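Local coordinates for polyprenyl synthetase (Nonlabens dokdonensis, PDB 6KD7), which probably catalyses magnesium-dependent prenyl transfer, building geranylgeranyl diphosphate from shorter isoprenoid diphosphates, at residues P159-M164 with K233-Y238; L239-N244 with E279-A284; K168-V173 with L201-Q206. One frame throughout, in Å; residues are numbered along the deposited sequence.

Interaction 1: P159-M164 with K233-Y238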
loop_
_atom_site.group_PDB
_atom_site.type_symbol
_atom_site.label_atom_id
_atom_site.label_comp_id
_atom_site.label_asym_id
_atom_site.label_seq_id
_atom_site.Cartn_x
_atom_site.Cartn_y
_atom_site.Cartn_z
ATOM N N PRO A 159 -20.583 31.873 -15.110
ATOM C CA PRO A 159 -21.308 32.368 -13.944
ATOM C C PRO A 159 -21.109 31.480 -12.719
ATOM O O PRO A 159 -20.922 32.004 -11.630
ATOM C CB PRO A 159 -22.774 32.428 -14.388
ATOM C CG PRO A 159 -22.676 32.597 -15.900
ATOM C CD PRO A 159 -21.415 31.850 -16.322
ATOM N N GLU A 160 -21.155 30.168 -12.891
ATOM C CA GLU A 160 -20.974 29.243 -11.739
ATOM C C GLU A 160 -19.538 29.356 -11.222
ATOM O O GLU A 160 -19.370 29.418 -10.038
ATOM C CB GLU A 160 -21.234 27.802 -12.145
ATOM C CG GLU A 160 -22.700 27.472 -12.363
ATOM C CD GLU A 160 -22.829 26.056 -12.912
ATOM O OE1 GLU A 160 -22.176 25.740 -13.917
ATOM O OE2 GLU A 160 -23.460 25.253 -12.247
ATOM N N TYR A 161 -18.551 29.412 -12.106
ATOM C CA TYR A 161 -17.137 29.626 -11.724
ATOM C C TYR A 161 -17.004 30.963 -10.949
ATOM O O TYR A 161 -16.311 30.979 -9.915
ATOM C CB TYR A 161 -16.201 29.583 -12.941
ATOM C CG TYR A 161 -14.751 29.683 -12.539
ATOM C CD1 TYR A 161 -14.097 28.587 -11.968
ATOM C CD2 TYR A 161 -14.076 30.906 -12.587
ATOM C CE1 TYR A 161 -12.779 28.687 -11.529
ATOM C CE2 TYR A 161 -12.771 31.027 -12.118
ATOM C CZ TYR A 161 -12.119 29.912 -11.599
ATOM O OH TYR A 161 -10.850 30.054 -11.133
ATOM N N LEU A 162 -17.625 32.062 -11.415
ATOM C CA LEU A 162 -17.420 33.391 -10.753
ATOM C C LEU A 162 -18.072 33.375 -9.372
ATOM O O LEU A 162 -17.479 33.884 -8.420
ATOM C CB LEU A 162 -17.982 34.508 -11.630
ATOM C CG LEU A 162 -17.196 34.713 -12.931
ATOM C CD1 LEU A 162 -17.935 35.672 -13.869
ATOM C CD2 LEU A 162 -15.784 35.182 -12.637
ATOM N N ASN A 163 -19.221 32.729 -9.262
ATOM C CA ASN A 163 -19.910 32.531 -7.965
ATOM C C ASN A 163 -18.992 31.727 -7.030
ATOM O O ASN A 163 -18.864 32.095 -5.840
ATOM C CB ASN A 163 -21.289 31.906 -8.180
ATOM C CG ASN A 163 -22.006 31.754 -6.863
ATOM O OD1 ASN A 163 -22.255 32.751 -6.227
ATOM N ND2 ASN A 163 -22.194 30.536 -6.377
ATOM N N MET A 164 -18.311 30.692 -7.541
ATOM C CA MET A 164 -17.481 29.850 -6.661
ATOM C C MET A 164 -16.292 30.680 -6.140
ATOM O O MET A 164 -16.053 30.694 -4.892
ATOM C CB MET A 164 -17.037 28.588 -7.400
ATOM C CG MET A 164 -16.093 27.703 -6.588
ATOM S SD MET A 164 -14.363 28.206 -6.632
ATOM C CE MET A 164 -13.937 27.829 -8.335
ATOM N N LYS A 233 -7.747 21.817 -13.572
ATOM C CA LYS A 233 -8.699 22.737 -12.889
ATOM C C LYS A 233 -9.341 23.609 -13.953
ATOM O O LYS A 233 -8.615 24.219 -14.766
ATOM C CB LYS A 233 -8.019 23.604 -11.839
ATOM C CG LYS A 233 -7.588 22.842 -10.603
ATOM C CD LYS A 233 -8.240 23.295 -9.306
ATOM C CE LYS A 233 -7.280 23.189 -8.132
ATOM N NZ LYS A 233 -7.013 21.777 -7.743
ATOM N N LYS A 234 -10.654 23.639 -13.982
ATOM C CA LYS A 234 -11.401 24.420 -14.999
ATOM C C LYS A 234 -11.507 25.872 -14.495
ATOM O O LYS A 234 -12.521 26.214 -13.844
ATOM C CB LYS A 234 -12.746 23.715 -15.217
ATOM C CG LYS A 234 -12.652 22.394 -15.985
ATOM C CD LYS A 234 -14.003 21.810 -16.376
ATOM C CE LYS A 234 -14.809 21.316 -15.195
ATOM N NZ LYS A 234 -14.214 20.075 -14.652
ATOM N N THR A 235 -10.443 26.648 -14.676
ATOM C CA THR A 235 -10.379 28.053 -14.212
ATOM C C THR A 235 -10.894 28.971 -15.317
ATOM O O THR A 235 -11.251 28.477 -16.397
ATOM C CB THR A 235 -8.972 28.437 -13.783
ATOM O OG1 THR A 235 -8.144 28.481 -14.939
ATOM C CG2 THR A 235 -8.388 27.524 -12.732
ATOM N N TYR A 236 -10.939 30.270 -15.047
ATOM C CA TYR A 236 -11.540 31.229 -16.005
ATOM C C TYR A 236 -10.796 31.123 -17.333
ATOM O O TYR A 236 -11.430 31.170 -18.369
ATOM C CB TYR A 236 -11.480 32.647 -15.438
ATOM C CG TYR A 236 -12.344 33.647 -16.155
ATOM C CD1 TYR A 236 -13.666 33.832 -15.797
ATOM C CD2 TYR A 236 -11.839 34.412 -17.186
ATOM C CE1 TYR A 236 -14.469 34.746 -16.451
ATOM C CE2 TYR A 236 -12.624 35.338 -17.844
ATOM C CZ TYR A 236 -13.943 35.503 -17.478
ATOM O OH TYR A 236 -14.709 36.409 -18.134
ATOM N N LEU A 237 -9.489 30.918 -17.259
ATOM C CA LEU A 237 -8.620 30.813 -18.449
ATOM C C LEU A 237 -9.105 29.642 -19.316
ATOM O O LEU A 237 -9.313 29.854 -20.497
ATOM C CB LEU A 237 -7.227 30.550 -17.879
ATOM C CG LEU A 237 -6.024 30.869 -18.752
ATOM C CD1 LEU A 237 -6.218 32.172 -19.496
ATOM C CD2 LEU A 237 -4.772 30.912 -17.905
ATOM N N TYR A 238 -9.349 28.473 -18.728
ATOM C CA TYR A 238 -9.847 27.307 -19.505
ATOM C C TYR A 238 -11.287 27.510 -19.983
ATOM O O TYR A 238 -11.556 27.263 -21.145
ATOM C CB TYR A 238 -9.760 26.028 -18.674
ATOM C CG TYR A 238 -10.460 24.830 -19.261
ATOM C CD1 TYR A 238 -11.781 24.562 -18.963
ATOM C CD2 TYR A 238 -9.799 23.955 -20.102
ATOM C CE1 TYR A 238 -12.431 23.460 -19.485
ATOM C CE2 TYR A 238 -10.433 22.850 -20.637
ATOM C CZ TYR A 238 -11.755 22.602 -20.327
ATOM O OH TYR A 238 -12.397 21.523 -20.839
#
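The ring of Tyr-161 lies against bare backbone: the peptide joining Thr-235 to Tyr-236 runs over one of its faces, with Thr-235 C 4.0 Å above the ring plane and displaced toward the rim. CG stands anti to the backbone N (chi1 -175°), directed at the start of helix 236-241. Tyr-161 CE2 comes within 3.5 Å of Tyr-236 N, and Tyr-161 CE1 lies 3.4 Å from Lys-234 O, where the chain makes an inverse gamma turn centred on Lys-234. Farther out, Tyr-161 OH passes alongside Thr-235, the helix N-cap residue, at 3.6 Å from its CB. The second layer is apolar. Tyr-161 CD2 sits at the edge of the Tyr-236 ring, near its plane, and Leu-162 CD2 touches Tyr-236 CD1 at 4.0 Å. Helix 283-303 adds to this layer, Tyr-294 meeting Leu-162 and Ala-290 meeting Tyr-236. Not one hydrogen bond joins the two segments directly. Both Tyr-161 OH and Tyr-236 N instead bond to the same oxygen, Asp-210 OD2, on helix 188-215, in the second aspartate-rich motif of the family, with a magnesium ion about 6 Å from the Tyr-161 side chain. One carboxylate oxygen thus ties a phenol to the first turn of a helix, so the contact is consistent with a second shell that orients this aspartate beside the metal site.

Interaction 2: L239-N244 with E279-A284; sequences LKSIEN and EQSGGA
Ser-281 lays its side chain over the last helical residue opposite, with Ser-281 CB 3.5 Å from Ser-241 O and Ser-281 OG 3.3 Å from Ser-241 CB. Ser-241 OG and Ser-281 OG are 3.1 Å apart. Each hydroxyl is hydrogen-bonded within its own helix: Ser-241 OG to Leu-237 O, and Ser-281 OG to the carbonyls of Phe-277 and Phe-278. Next to this pair the backbones approach closely. Gly-283 CA lies 3.4 Å from Ser-241 OG, and the CA atoms of Ser-241 and Gly-283 are 4.0 Å apart; a side chain on Gly-283 would point toward Ser-241 and collide with that hydroxyl. Lys-240 adds its CB at one flank, 4.0 Å from Gly-283 CA, while its bent chain carries NZ back to a salt bridge with Glu-243 OE1. After the helix, a type I turn from Ser-241 to Asn-244 sets Asn-244 CB 4.0 Å from Ser-281 CB. Gly-282, with phi +97°, stops helix 264-281 and also serves as N-cap of helix 283-303. The result is a glycine-terminated helix that turns at once into the next, a corner between helices in the all-alpha prenyl synthase fold, packed against the end of helix 236-241.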
loop_
_atom_site.group_PDB
_atom_site.type_symbol
_atom_site.label_atom_id
_atom_site.label_comp_id
_atom_site.label_asym_id
_atom_site.label_seq_id
_atom_site.Cartn_x
_atom_site.Cartn_y
_atom_site.Cartn_z
ATOM N N LEU A 239 -12.153 28.021 -19.113
ATOM C CA LEU A 239 -13.595 28.174 -19.431
ATOM C C LEU A 239 -13.784 29.103 -20.634
ATOM O O LEU A 239 -14.653 28.828 -21.435
ATOM C CB LEU A 239 -14.329 28.690 -18.192
ATOM C CG LEU A 239 -14.435 27.702 -17.034
ATOM C CD1 LEU A 239 -15.099 28.345 -15.835
ATOM C CD2 LEU A 239 -15.195 26.461 -17.448
ATOM N N LYS A 240 -12.980 30.152 -20.745
ATOM C CA LYS A 240 -13.074 31.134 -21.856
ATOM C C LYS A 240 -12.431 30.531 -23.112
ATOM O O LYS A 240 -12.984 30.704 -24.191
ATOM C CB LYS A 240 -12.397 32.456 -21.482
ATOM C CG LYS A 240 -13.064 33.237 -20.368
ATOM C CD LYS A 240 -14.533 33.515 -20.595
ATOM C CE LYS A 240 -14.778 34.645 -21.567
ATOM N NZ LYS A 240 -16.233 34.764 -21.818
ATOM N N SER A 241 -11.311 29.836 -22.965
ATOM C CA SER A 241 -10.608 29.164 -24.084
ATOM C C SER A 241 -11.549 28.189 -24.807
ATOM O O SER A 241 -11.564 28.209 -26.044
ATOM C CB SER A 241 -9.392 28.522 -23.595
ATOM O OG SER A 241 -8.449 29.487 -23.173
ATOM N N ILE A 242 -12.406 27.452 -24.096
ATOM C CA ILE A 242 -13.243 26.423 -24.756
ATOM C C ILE A 242 -14.478 27.056 -25.387
ATOM O O ILE A 242 -15.262 26.301 -25.944
ATOM C CB ILE A 242 -13.611 25.267 -23.807
ATOM C CG1 ILE A 242 -14.471 25.703 -22.623
ATOM C CG2 ILE A 242 -12.347 24.539 -23.384
ATOM C CD1 ILE A 242 -15.239 24.558 -21.955
ATOM N N GLU A 243 -14.694 28.362 -25.262
ATOM C CA GLU A 243 -15.835 29.034 -25.945
ATOM C C GLU A 243 -15.526 29.107 -27.449
ATOM O O GLU A 243 -16.453 29.248 -28.244
ATOM C CB GLU A 243 -16.099 30.403 -25.327
ATOM C CG GLU A 243 -16.886 30.323 -24.023
ATOM C CD GLU A 243 -17.033 31.648 -23.285
ATOM O OE1 GLU A 243 -16.361 32.616 -23.673
ATOM O OE2 GLU A 243 -17.830 31.712 -22.340
ATOM N N ASN A 244 -14.257 28.890 -27.789
ATOM C CA ASN A 244 -13.775 28.912 -29.191
ATOM C C ASN A 244 -13.885 27.500 -29.772
ATOM O O ASN A 244 -13.055 26.659 -29.433
ATOM C CB ASN A 244 -12.336 29.420 -29.243
ATOM C CG ASN A 244 -11.863 29.710 -30.648
ATOM O OD1 ASN A 244 -11.002 30.553 -30.854
ATOM N ND2 ASN A 244 -12.425 29.011 -31.613
ATOM N N GLU A 279 -3.714 31.269 -25.475
ATOM C CA GLU A 279 -3.419 32.492 -26.287
ATOM C C GLU A 279 -4.289 32.434 -27.541
ATOM O O GLU A 279 -5.238 33.259 -27.657
ATOM C CB GLU A 279 -1.938 32.653 -26.643
ATOM C CG GLU A 279 -1.031 32.038 -25.612
ATOM C CD GLU A 279 0.441 32.390 -25.649
ATOM O OE1 GLU A 279 0.750 33.565 -25.423
ATOM O OE2 GLU A 279 1.276 31.463 -25.830
ATOM N N GLN A 280 -4.062 31.439 -28.396
ATOM C CA GLN A 280 -4.667 31.412 -29.747
ATOM C C GLN A 280 -6.189 31.410 -29.630
ATOM O O GLN A 280 -6.807 31.981 -30.488
ATOM C CB GLN A 280 -4.165 30.227 -30.572
ATOM C CG GLN A 280 -2.679 30.310 -30.907
ATOM C CD GLN A 280 -2.230 29.119 -31.725
ATOM O OE1 GLN A 280 -2.951 28.130 -31.867
ATOM N NE2 GLN A 280 -1.025 29.205 -32.266
ATOM N N SER A 281 -6.799 30.826 -28.608
ATOM C CA SER A 281 -8.279 30.756 -28.530
ATOM C C SER A 281 -8.890 32.130 -28.247
ATOM O O SER A 281 -10.095 32.267 -28.467
ATOM C CB SER A 281 -8.722 29.786 -27.469
ATOM O OG SER A 281 -8.243 30.187 -26.199
ATOM N N GLY A 282 -8.146 33.063 -27.649
ATOM C CA GLY A 282 -8.729 34.308 -27.104
ATOM C C GLY A 282 -8.996 34.235 -25.606
ATOM O O GLY A 282 -9.384 35.261 -25.034
ATOM N N GLY A 283 -8.785 33.067 -24.990
ATOM C CA GLY A 283 -9.030 32.824 -23.560
ATOM C C GLY A 283 -8.128 33.672 -22.681
ATOM O O GLY A 283 -8.633 34.199 -21.672
ATOM N N ALA A 284 -6.845 33.776 -23.012
ATOM C CA ALA A 284 -5.874 34.571 -22.227
ATOM C C ALA A 284 -6.303 36.051 -22.232
ATOM O O ALA A 284 -6.430 36.654 -21.164
ATOM C CB ALA A 284 -4.499 34.402 -22.795
#

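Interaction 3: K168-V173 with L201-Q206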
loop_
_atom_site.group_PDB
_atom_site.type_symbol
_atom_site.label_atom_id
_atom_site.label_comp_id
_atom_site.label_asym_id
_atom_site.label_seq_id
_atom_site.Cartn_x
_atom_site.Cartn_y
_atom_site.Cartn_z
ATOM N N LYS A 168 -15.229 31.581 -2.363
ATOM C CA LYS A 168 -14.022 30.899 -1.849
ATOM C C LYS A 168 -12.916 31.914 -1.537
ATOM O O LYS A 168 -12.116 31.624 -0.630
ATOM C CB LYS A 168 -13.510 29.882 -2.874
ATOM C CG LYS A 168 -12.491 28.875 -2.353
ATOM C CD LYS A 168 -11.660 28.343 -3.487
ATOM C CE LYS A 168 -11.503 26.839 -3.469
ATOM N NZ LYS A 168 -10.096 26.412 -3.680
ATOM N N THR A 169 -12.801 32.969 -2.340
ATOM C CA THR A 169 -11.659 33.899 -2.176
ATOM C C THR A 169 -12.032 35.382 -2.024
ATOM O O THR A 169 -11.183 36.103 -1.586
ATOM C CB THR A 169 -10.718 33.777 -3.379
ATOM O OG1 THR A 169 -11.371 34.391 -4.476
ATOM C CG2 THR A 169 -10.391 32.353 -3.758
ATOM N N SER A 170 -13.232 35.807 -2.395
ATOM C CA SER A 170 -13.552 37.257 -2.390
ATOM C C SER A 170 -14.359 37.717 -1.177
ATOM O O SER A 170 -14.066 38.777 -0.676
ATOM C CB SER A 170 -14.240 37.627 -3.651
ATOM O OG SER A 170 -13.431 37.315 -4.763
ATOM N N VAL A 171 -15.324 36.933 -0.721
ATOM C CA VAL A 171 -16.168 37.401 0.425
ATOM C C VAL A 171 -15.287 37.766 1.619
ATOM O O VAL A 171 -15.672 38.657 2.356
ATOM C CB VAL A 171 -17.288 36.419 0.815
ATOM C CG1 VAL A 171 -18.289 36.288 -0.304
ATOM C CG2 VAL A 171 -16.757 35.065 1.230
ATOM N N LEU A 172 -14.150 37.111 1.841
ATOM C CA LEU A 172 -13.307 37.407 3.005
ATOM C C LEU A 172 -12.582 38.735 2.789
ATOM O O LEU A 172 -12.205 39.340 3.785
ATOM C CB LEU A 172 -12.315 36.288 3.268
ATOM C CG LEU A 172 -11.323 36.505 4.397
ATOM C CD1 LEU A 172 -12.024 36.578 5.752
ATOM C CD2 LEU A 172 -10.258 35.406 4.382
ATOM N N VAL A 173 -12.342 39.130 1.555
ATOM C CA VAL A 173 -11.739 40.457 1.255
ATOM C C VAL A 173 -12.743 41.538 1.665
ATOM O O VAL A 173 -12.357 42.414 2.433
ATOM C CB VAL A 173 -11.353 40.568 -0.218
ATOM C CG1 VAL A 173 -10.694 41.917 -0.490
ATOM C CG2 VAL A 173 -10.387 39.451 -0.603
ATOM N N LEU A 201 -12.525 43.732 -5.845
ATOM C CA LEU A 201 -11.065 43.628 -5.753
ATOM C C LEU A 201 -10.688 42.135 -5.705
ATOM O O LEU A 201 -9.627 41.763 -6.226
ATOM C CB LEU A 201 -10.589 44.361 -4.495
ATOM C CG LEU A 201 -9.082 44.418 -4.297
ATOM C CD1 LEU A 201 -8.416 45.406 -5.247
ATOM C CD2 LEU A 201 -8.739 44.779 -2.866
ATOM N N GLY A 202 -11.438 41.361 -4.931
ATOM C CA GLY A 202 -11.090 39.961 -4.619
ATOM C C GLY A 202 -11.266 39.126 -5.881
ATOM O O GLY A 202 -10.404 38.299 -6.164
ATOM N N LEU A 203 -12.300 39.422 -6.649
ATOM C CA LEU A 203 -12.540 38.747 -7.935
ATOM C C LEU A 203 -11.422 39.088 -8.931
ATOM O O LEU A 203 -10.911 38.181 -9.593
ATOM C CB LEU A 203 -13.929 39.127 -8.437
ATOM C CG LEU A 203 -15.102 38.446 -7.732
ATOM C CD1 LEU A 203 -16.429 39.062 -8.193
ATOM C CD2 LEU A 203 -15.120 36.936 -7.988
ATOM N N ALA A 204 -11.022 40.347 -9.043
ATOM C CA ALA A 204 -9.893 40.738 -9.900
ATOM C C ALA A 204 -8.656 39.973 -9.445
ATOM O O ALA A 204 -7.876 39.506 -10.282
ATOM C CB ALA A 204 -9.671 42.244 -9.850
ATOM N N PHE A 205 -8.403 39.960 -8.157
ATOM C CA PHE A 205 -7.176 39.337 -7.606
ATOM C C PHE A 205 -7.138 37.817 -7.990
ATOM O O PHE A 205 -6.096 37.270 -8.384
ATOM C CB PHE A 205 -7.160 39.602 -6.101
ATOM C CG PHE A 205 -5.915 39.178 -5.379
ATOM C CD1 PHE A 205 -4.665 39.651 -5.787
ATOM C CD2 PHE A 205 -5.988 38.333 -4.275
ATOM C CE1 PHE A 205 -3.503 39.272 -5.125
ATOM C CE2 PHE A 205 -4.820 37.977 -3.598
ATOM C CZ PHE A 205 -3.582 38.407 -4.045
ATOM N N GLN A 206 -8.257 37.122 -7.856
ATOM C CA GLN A 206 -8.337 35.666 -8.082
ATOM C C GLN A 206 -8.245 35.405 -9.585
ATOM O O GLN A 206 -7.544 34.453 -9.959
ATOM C CB GLN A 206 -9.619 35.093 -7.513
ATOM C CG GLN A 206 -9.759 33.612 -7.771
ATOM C CD GLN A 206 -8.582 32.797 -7.298
ATOM O OE1 GLN A 206 -8.114 31.921 -8.019
ATOM N NE2 GLN A 206 -8.117 33.065 -6.095
HETATM O O HOH W 1 -9.390 36.999 -3.995
#
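A close, buried helix-helix crossing near the centre of the chain brings Ser-170 of helix 158-183 onto Gly-202 of helix 188-215. The local axes approach to 8.0 Å and run roughly antiparallel, at 143°, and the CA atoms of Ser-170 and Gly-202 stand only 4.3 Å apart, a spacing that rests on glycine having no side chain. A CB on Gly-202 would run into Ser-170 OG, which rests over the peptide between Gly-202 and Leu-203, 3.0 Å from Gly-202 C. It lies equally near Leu-203 N, but the angle there is too poor for a hydrogen bond, so this is contact without pairing; the Leu-203 side chain closes in at 3.6 Å from its CG to Ser-170 OG. Helix 158-183 is distorted here, with a wider pi-type turn at 168-170 and a kink after it. Lys-168 and Thr-169 match the lysine-threonine pair found on this helix in farnesyl and geranylgeranyl diphosphate synthases, and the family's second aspartate-rich motif begins on helix 188-215 soon after Gln-206. The polar link across the crossing is a water that donates to both Thr-169 O (3.1 Å) and Gly-202 O (2.7 Å) and lies in plane at the edge of the ring of Phe-205, a residue of the pyrophosphate pocket. Thr-169 and Gln-206 cross at about a right angle, Thr-169 OG1 lying 3.6 Å from Gln-206 CB while it hydrogen-bonds to Ile-165 O of its own helix. Toward the other end, Val-173 CG1 meets Leu-201 CD2 at 4.2 Å, and Leu-46 of helix 42-54 covers Val-173 from outside the pair.

How the interactions relate
The three contacts form a series leading away from the active site through a mainly helical fold. Interaction 3 lies deepest: Phe-205 touches the bound pyrophosphate and the Gln-206 side chain is about 4 Å from a magnesium ion. Interaction 1 is 13 Å away, centre to centre, nearer the N-terminal end of helix 158-183, and Leu-162 O packs on Leu-203 CD2 at 3.9 Å between them; there the Tyr-161 side chain is about 13 Å from the pyrophosphate. Interaction 2 continues from interaction 1 through helix 236-241, again with 13 Å between centres, and Leu-239 CD1 reaches Tyr-161 CB at 3.3 Å. Interactions 2 and 3 do not touch, their centres lying 23 Å apart.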